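Local coordinates for protein SAR-endolysin (Enterobacteria phage P1, PDB 1XJU) that cleaves the glycan strands of host peptidoglycan as a membrane-released lysozyme, helping phage P1 to lyse its host, and is captured here in its secreted inactive form, at residues K71-P74 against D75-S79; V134-R137 against G138-I141; L149-T152 against G153-E157. All coordinates share one frame; numbering follows the deposited sequence.

Contact 1 (K71-P74 against D75-S79); sequences KDMP and DNAFS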
loop_
_atom_site.group_PDB
_atom_site.type_symbol
_atom_site.label_atom_id
_atom_site.label_comp_id
_atom_site.label_asym_id
_atom_site.label_seq_id
_atom_site.Cartn_x
_atom_site.Cartn_y
_atom_site.Cartn_z
ATOM N N LYS A 71 -2.569 1.625 15.574
ATOM C CA LYS A 71 -1.970 1.915 16.890
ATOM C C LYS A 71 -1.753 0.651 17.725
ATOM O O LYS A 71 -0.944 0.662 18.646
ATOM C CB LYS A 71 -2.842 2.930 17.632
ATOM C CG LYS A 71 -2.790 4.298 16.945
ATOM C CD LYS A 71 -3.663 5.283 17.598
ATOM C CE LYS A 71 -4.475 5.982 16.498
ATOM N NZ LYS A 71 -5.774 5.354 16.169
ATOM N N ASP A 72 -2.477 -0.399 17.387
ATOM C CA ASP A 72 -2.364 -1.679 18.068
ATOM C C ASP A 72 -1.358 -2.641 17.464
ATOM O O ASP A 72 -1.055 -3.677 18.054
ATOM C CB ASP A 72 -3.704 -2.380 18.146
ATOM C CG ASP A 72 -4.734 -1.611 18.875
ATOM O OD1 ASP A 72 -4.366 -0.883 19.831
ATOM O OD2 ASP A 72 -5.939 -1.715 18.482
ATOM N N MET A 73 -0.832 -2.317 16.287
ATOM C CA MET A 73 0.157 -3.171 15.606
ATOM C C MET A 73 1.517 -2.981 16.186
ATOM O O MET A 73 1.828 -1.879 16.618
ATOM C CB MET A 73 0.252 -2.744 14.114
ATOM C CG MET A 73 -0.944 -3.008 13.323
ATOM S SD MET A 73 -0.599 -2.583 11.606
ATOM C CE MET A 73 -2.306 -2.609 10.983
ATOM N N PRO A 74 2.388 -3.999 16.093
ATOM C CA PRO A 74 3.808 -3.767 16.265
ATOM C C PRO A 74 4.366 -2.927 15.140
ATOM O O PRO A 74 3.733 -2.807 14.070
ATOM C CB PRO A 74 4.413 -5.168 16.206
ATOM C CG PRO A 74 3.294 -6.094 16.154
ATOM C CD PRO A 74 2.057 -5.392 15.771
ATOM N N ASP A 75 5.527 -2.341 15.362
ATOM C CA ASP A 75 6.136 -1.461 14.373
ATOM C C ASP A 75 6.376 -2.115 13.038
ATOM O O ASP A 75 6.188 -1.438 12.014
ATOM C CB ASP A 75 7.473 -0.928 14.879
ATOM C CG ASP A 75 7.357 0.246 15.842
ATOM O OD1 ASP A 75 6.285 0.785 16.157
ATOM O OD2 ASP A 75 8.405 0.712 16.347
ATOM N N ASN A 76 6.781 -3.373 12.953
ATOM C CA ASN A 76 7.052 -3.936 11.654
ATOM C C ASN A 76 5.781 -4.076 10.818
ATOM O O ASN A 76 5.779 -3.642 9.645
ATOM C CB ASN A 76 7.740 -5.292 11.801
ATOM C CG ASN A 76 9.163 -5.205 12.281
ATOM O OD1 ASN A 76 9.802 -4.143 12.168
ATOM N ND2 ASN A 76 9.670 -6.305 12.847
ATOM N N ALA A 77 4.712 -4.595 11.396
ATOM C CA ALA A 77 3.467 -4.686 10.670
ATOM C C ALA A 77 2.964 -3.294 10.292
ATOM O O ALA A 77 2.477 -3.054 9.164
ATOM C CB ALA A 77 2.433 -5.438 11.460
ATOM N N PHE A 78 3.021 -2.358 11.221
ATOM C CA PHE A 78 2.574 -1.010 10.945
ATOM C C PHE A 78 3.330 -0.429 9.769
ATOM O O PHE A 78 2.725 0.254 8.902
ATOM C CB PHE A 78 2.782 -0.117 12.162
ATOM C CG PHE A 78 2.400 1.309 11.913
ATOM C CD1 PHE A 78 1.083 1.702 11.984
ATOM C CD2 PHE A 78 3.354 2.219 11.476
ATOM C CE1 PHE A 78 0.738 2.997 11.661
ATOM C CE2 PHE A 78 2.971 3.482 11.123
ATOM C CZ PHE A 78 1.693 3.858 11.236
ATOM N N SER A 79 4.608 -0.622 9.757
ATOM C CA SER A 79 5.486 -0.032 8.734
ATOM C C SER A 79 5.272 -0.693 7.394
ATOM O O SER A 79 5.206 0.004 6.360
ATOM C CB SER A 79 6.927 -0.192 9.189
ATOM O OG SER A 79 7.173 0.549 10.375
#
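Met73 lays its thioether against the first turn of the helix that begins two residues later. CG lies opposite the carbonyl carbon (chi1 -67°) and the chain runs extended from there, which carries SD up to the backbone at 3.6 Å from CA of Phe78. Lower down, CB of Met73 meets CB of Phe78 at 4.1 Å. The methyl of Ala77 touches both Met73 and Pro74, 4.2 Å from Met73 SD and 4.3 Å from Pro74 CD, the two lying roughly at right angles as seen from it. This is the N-terminal cap of helix 75-88. Pro74 occupies the N-cap position, and its O takes the first helical bond from Phe78 N, 3.0 Å long and nearly straight (167°). Phe78 turns its ring away from the cap, CG anti to its own N (chi1 177°), and the ring makes a cation-pi contact with Arg1, which also forms a salt bridge to Asp75 OD1. One residue on, Asp75 O is gripped twice by Ser79: by OG at 2.8 Å and by N at 2.9 Å, arriving from opposite faces of the carbonyl plane. Trp118 and Met121 of helix 118-123 also touch the Met73 side chain.

Contact 2 (V134-R137 against G138-I141); sequences VPLR and GLKI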
loop_
_atom_site.group_PDB
_atom_site.type_symbol
_atom_site.label_atom_id
_atom_site.label_comp_id
_atom_site.label_asym_id
_atom_site.label_seq_id
_atom_site.Cartn_x
_atom_site.Cartn_y
_atom_site.Cartn_z
ATOM N N VAL A 134 -4.717 -4.682 -13.981
ATOM C CA VAL A 134 -3.693 -5.388 -14.688
ATOM C C VAL A 134 -2.682 -5.891 -13.676
ATOM O O VAL A 134 -2.106 -5.114 -12.906
ATOM C CB VAL A 134 -2.952 -4.471 -15.708
ATOM C CG1 VAL A 134 -1.854 -5.257 -16.411
ATOM C CG2 VAL A 134 -3.929 -3.846 -16.691
ATOM N N PRO A 135 -2.439 -7.190 -13.646
ATOM C CA PRO A 135 -1.455 -7.751 -12.698
ATOM C C PRO A 135 -0.017 -7.328 -13.048
ATOM O O PRO A 135 0.337 -7.333 -14.245
ATOM C CB PRO A 135 -1.576 -9.263 -12.890
ATOM C CG PRO A 135 -2.289 -9.431 -14.180
ATOM C CD PRO A 135 -3.036 -8.200 -14.546
ATOM N N LEU A 136 0.795 -6.978 -12.035
ATOM C CA LEU A 136 2.171 -6.529 -12.242
ATOM C C LEU A 136 3.171 -7.259 -11.371
ATOM O O LEU A 136 3.065 -7.243 -10.140
ATOM C CB LEU A 136 2.311 -5.004 -12.020
ATOM C CG LEU A 136 1.492 -4.107 -12.946
ATOM C CD1 LEU A 136 1.631 -2.666 -12.498
ATOM C CD2 LEU A 136 1.944 -4.174 -14.381
ATOM N N ARG A 137 4.173 -7.856 -11.995
ATOM C CA ARG A 137 5.235 -8.523 -11.231
ATOM C C ARG A 137 5.908 -7.613 -10.221
ATOM O O ARG A 137 6.197 -8.039 -9.082
ATOM C CB ARG A 137 6.286 -9.095 -12.171
ATOM C CG ARG A 137 7.504 -9.617 -11.464
ATOM C CD ARG A 137 8.549 -10.279 -12.419
ATOM N NE ARG A 137 9.680 -10.872 -11.699
ATOM C CZ ARG A 137 10.820 -10.256 -11.421
ATOM N NH1 ARG A 137 11.021 -9.012 -11.791
ATOM N NH2 ARG A 137 11.754 -10.876 -10.723
ATOM N N GLY A 138 6.177 -6.366 -10.597
ATOM C CA GLY A 138 6.800 -5.471 -9.640
ATOM C C GLY A 138 5.980 -5.246 -8.393
ATOM O O GLY A 138 6.577 -5.012 -7.323
ATOM N N LEU A 139 4.667 -5.267 -8.521
ATOM C CA LEU A 139 3.822 -5.139 -7.329
ATOM C C LEU A 139 3.827 -6.411 -6.494
ATOM O O LEU A 139 3.855 -6.367 -5.250
ATOM C CB LEU A 139 2.409 -4.725 -7.653
ATOM C CG LEU A 139 2.257 -3.301 -8.219
ATOM C CD1 LEU A 139 0.772 -3.145 -8.607
ATOM C CD2 LEU A 139 2.727 -2.225 -7.232
ATOM N N LYS A 140 3.873 -7.572 -7.116
ATOM C CA LYS A 140 3.982 -8.819 -6.371
ATOM C C LYS A 140 5.259 -8.866 -5.547
ATOM O O LYS A 140 5.238 -9.245 -4.348
ATOM C CB LYS A 140 3.938 -9.998 -7.339
ATOM C CG LYS A 140 3.823 -11.279 -6.593
ATOM C CD LYS A 140 3.879 -12.472 -7.502
ATOM C CE LYS A 140 5.214 -12.624 -8.190
ATOM N NZ LYS A 140 5.339 -14.028 -8.826
ATOM N N ILE A 141 6.379 -8.477 -6.111
ATOM C CA ILE A 141 7.617 -8.473 -5.405
ATOM C C ILE A 141 7.562 -7.553 -4.180
ATOM O O ILE A 141 8.001 -7.911 -3.060
ATOM C CB ILE A 141 8.745 -8.019 -6.343
ATOM C CG1 ILE A 141 9.065 -9.079 -7.371
ATOM C CG2 ILE A 141 9.982 -7.764 -5.534
ATOM C CD1 ILE A 141 10.042 -8.555 -8.434
#
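Leu136 O and Arg137 O carry the hydrogen bonds here, both made to the first turn of helix 137-151. Leu136 is the N-cap residue, and its O receives Lys140 N at 3.1 Å. Leu139 N also reaches Leu136 O, but at 125° that bond is weak. Arg137 O then takes Ile141 N at 3.0 Å, a much straighter bond (166°), and the regular helical ladder is under way. Just before it, strand 134-135 pairs with strand 130-131 in a short hairpin, so Leu136 is where hairpin becomes helix; its backbone is hydrogen-bonded to Val129.

The apolar contact is between the two leucines. Leu136 CD1 meets Leu139 CD1 at 4.0 Å, the side chains crossing obliquely, and Trp28 touches both leucines while Tyr21 packs on Leu136.

The third kind is a methyl laid on a cation. Arg137 sends CG anti to its N and stays extended out to NE, which gives the reach; chi4 of -92° then turns the guanidinium out of the line of the chain, so that its flat side faces Ile141. There the CD1 methyl of Ile141 stands over the centre of one face, 3.5 Å from Arg137 CZ. Lys140 NZ lies 6.1 Å from Arg137 NE, too far to touch.

Because the methyl lies on the flat side of the guanidinium, the contact is one of dispersion and uses none of the N-H bonds, which point outward in the plane. Two positive side chains at the positive end of the helix dipole are probably mildly unfavourable, an effect that solvent around these exposed groups would screen.

Contact 3 (L149-T152 against G153-E157); sequences LCLT and GLVNE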
loop_
_atom_site.group_PDB
_atom_site.type_symbol
_atom_site.label_atom_id
_atom_site.label_comp_id
_atom_site.label_asym_id
_atom_site.label_seq_id
_atom_site.Cartn_x
_atom_site.Cartn_y
_atom_site.Cartn_z
ATOM N N LEU A 149 8.685 -8.235 6.103
ATOM C CA LEU A 149 8.857 -7.277 7.175
ATOM C C LEU A 149 7.734 -7.393 8.209
ATOM O O LEU A 149 7.980 -7.492 9.412
ATOM C CB LEU A 149 8.909 -5.851 6.633
ATOM C CG LEU A 149 8.894 -4.764 7.692
ATOM C CD1 LEU A 149 10.086 -4.882 8.653
ATOM C CD2 LEU A 149 8.905 -3.375 7.017
ATOM N N CYS A 150 6.507 -7.413 7.712
ATOM C CA CYS A 150 5.312 -7.447 8.527
ATOM C C CYS A 150 5.349 -8.596 9.526
ATOM O O CYS A 150 4.972 -8.432 10.691
ATOM C CB CYS A 150 4.150 -7.565 7.533
ATOM S SG CYS A 150 2.474 -7.270 8.130
ATOM N N LEU A 151 5.793 -9.765 9.075
ATOM C CA LEU A 151 5.774 -10.982 9.882
ATOM C C LEU A 151 6.929 -11.049 10.848
ATOM O O LEU A 151 6.926 -11.936 11.737
ATOM C CB LEU A 151 5.853 -12.202 8.982
ATOM C CG LEU A 151 4.641 -12.464 8.106
ATOM C CD1 LEU A 151 4.951 -13.520 7.061
ATOM C CD2 LEU A 151 3.505 -12.874 8.988
ATOM N N THR A 152 7.921 -10.181 10.734
ATOM C CA THR A 152 9.124 -10.296 11.575
ATOM C C THR A 152 8.776 -9.966 13.020
ATOM O O THR A 152 8.307 -8.863 13.345
ATOM C CB THR A 152 10.180 -9.352 11.063
ATOM O OG1 THR A 152 10.569 -9.741 9.725
ATOM C CG2 THR A 152 11.458 -9.370 11.911
ATOM N N GLY A 153 9.015 -10.941 13.889
ATOM C CA GLY A 153 8.604 -10.896 15.302
ATOM C C GLY A 153 7.283 -11.544 15.619
ATOM O O GLY A 153 6.926 -11.718 16.794
ATOM N N LEU A 154 6.479 -11.868 14.610
ATOM C CA LEU A 154 5.162 -12.431 14.794
ATOM C C LEU A 154 5.109 -13.959 14.718
ATOM O O LEU A 154 4.095 -14.541 15.098
ATOM C CB LEU A 154 4.209 -11.896 13.745
ATOM C CG LEU A 154 3.902 -10.415 13.800
ATOM C CD1 LEU A 154 2.922 -10.032 12.683
ATOM C CD2 LEU A 154 3.388 -9.998 15.089
ATOM N N VAL A 155 6.163 -14.562 14.200
ATOM C CA VAL A 155 6.229 -16.000 13.949
ATOM C C VAL A 155 7.560 -16.530 14.486
ATOM O O VAL A 155 8.462 -15.800 14.803
ATOM C CB VAL A 155 6.113 -16.287 12.434
ATOM C CG1 VAL A 155 4.781 -15.751 11.916
ATOM C CG2 VAL A 155 7.288 -15.700 11.641
ATOM N N ASN A 156 7.626 -17.845 14.623
ATOM C CA ASN A 156 8.872 -18.511 14.981
ATOM C C ASN A 156 9.956 -18.133 14.029
ATOM O O ASN A 156 9.832 -18.391 12.859
ATOM C CB ASN A 156 8.629 -20.012 15.160
ATOM C CG ASN A 156 9.862 -20.760 15.657
ATOM O OD1 ASN A 156 10.994 -20.292 15.496
ATOM N ND2 ASN A 156 9.659 -21.934 16.280
ATOM N N GLU A 157 11.010 -17.524 14.564
ATOM C CA GLU A 157 12.142 -17.012 13.796
ATOM C C GLU A 157 12.969 -18.119 13.134
ATOM O O GLU A 157 13.772 -17.830 12.219
ATOM C CB GLU A 157 13.023 -16.137 14.722
ATOM C CG GLU A 157 12.341 -14.839 15.147
ATOM C CD GLU A 157 11.506 -14.894 16.417
ATOM O OE1 GLU A 157 11.145 -16.009 16.907
ATOM O OE2 GLU A 157 11.135 -13.770 16.864
#
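Leu154 N donates to Leu151 O at 2.9 Å, and that bond closes a turn at the C-terminal end of helix 137-151. It is a type II beta turn, Leu151 to Leu154, with Thr152 and Gly153 at its two corners. The bond is fairly straight at hydrogen (158°), yet the donor stands above the plane of the Leu151 carbonyl and not on a lone pair, because the turn brings Leu154 back over the carbonyl. Gly153 has phi 94°, the positive value expected at the third position of this turn, where a side chain would run into Thr152 O. Just before the turn, Thr152 N donates to Leu149 O at 3.0 Å, an i to i+3 bond.

Thr152 has its polar end turned back to the helix: OG1 is hydrogen-bonded to Gln148 O. Cys150 is joined by a disulfide to Cys122, which ties this end of the helix to helix 118-123, and Leu151 packs on Cys122 and Asn123 of the same helix.

Leu154 folds back over the end of the helix. With CG placed opposite the carbonyl carbon and beside N (chi1 -66°), the side chain runs past Leu151, its CB 3.4 Å from Leu151 O. Trp118 and Val119 of helix 118-123 touch it. Val155, next along, brings CG1 to 4.3 Å from Leu151 CD2. The Leu154 chain finishes with CD1 pressed 3.3 Å from Cys150 O.

Contacts 1 and 3 belong together, while contact 2 stands apart. The centres of contacts 1 and 3 are about 12 Å apart, and the two touch: Asn76 ND2 is 2.9 Å from Thr152 O, a probable hydrogen bond, Ala77 CA packs on Cys150 SG, and Pro74 CG meets Leu154 CD2. The start of helix 75-88 is thus fastened to the end of helix 137-151. Contact 2 opens that same helix at its other end, about 23 Å from contact 3 between centres, and lies across the centre of the chain from contact 1. It is also near the active site, the Leu139 side chain being about 9 Å from that of catalytic Cys23; contacts 1 and 3 lie away from it.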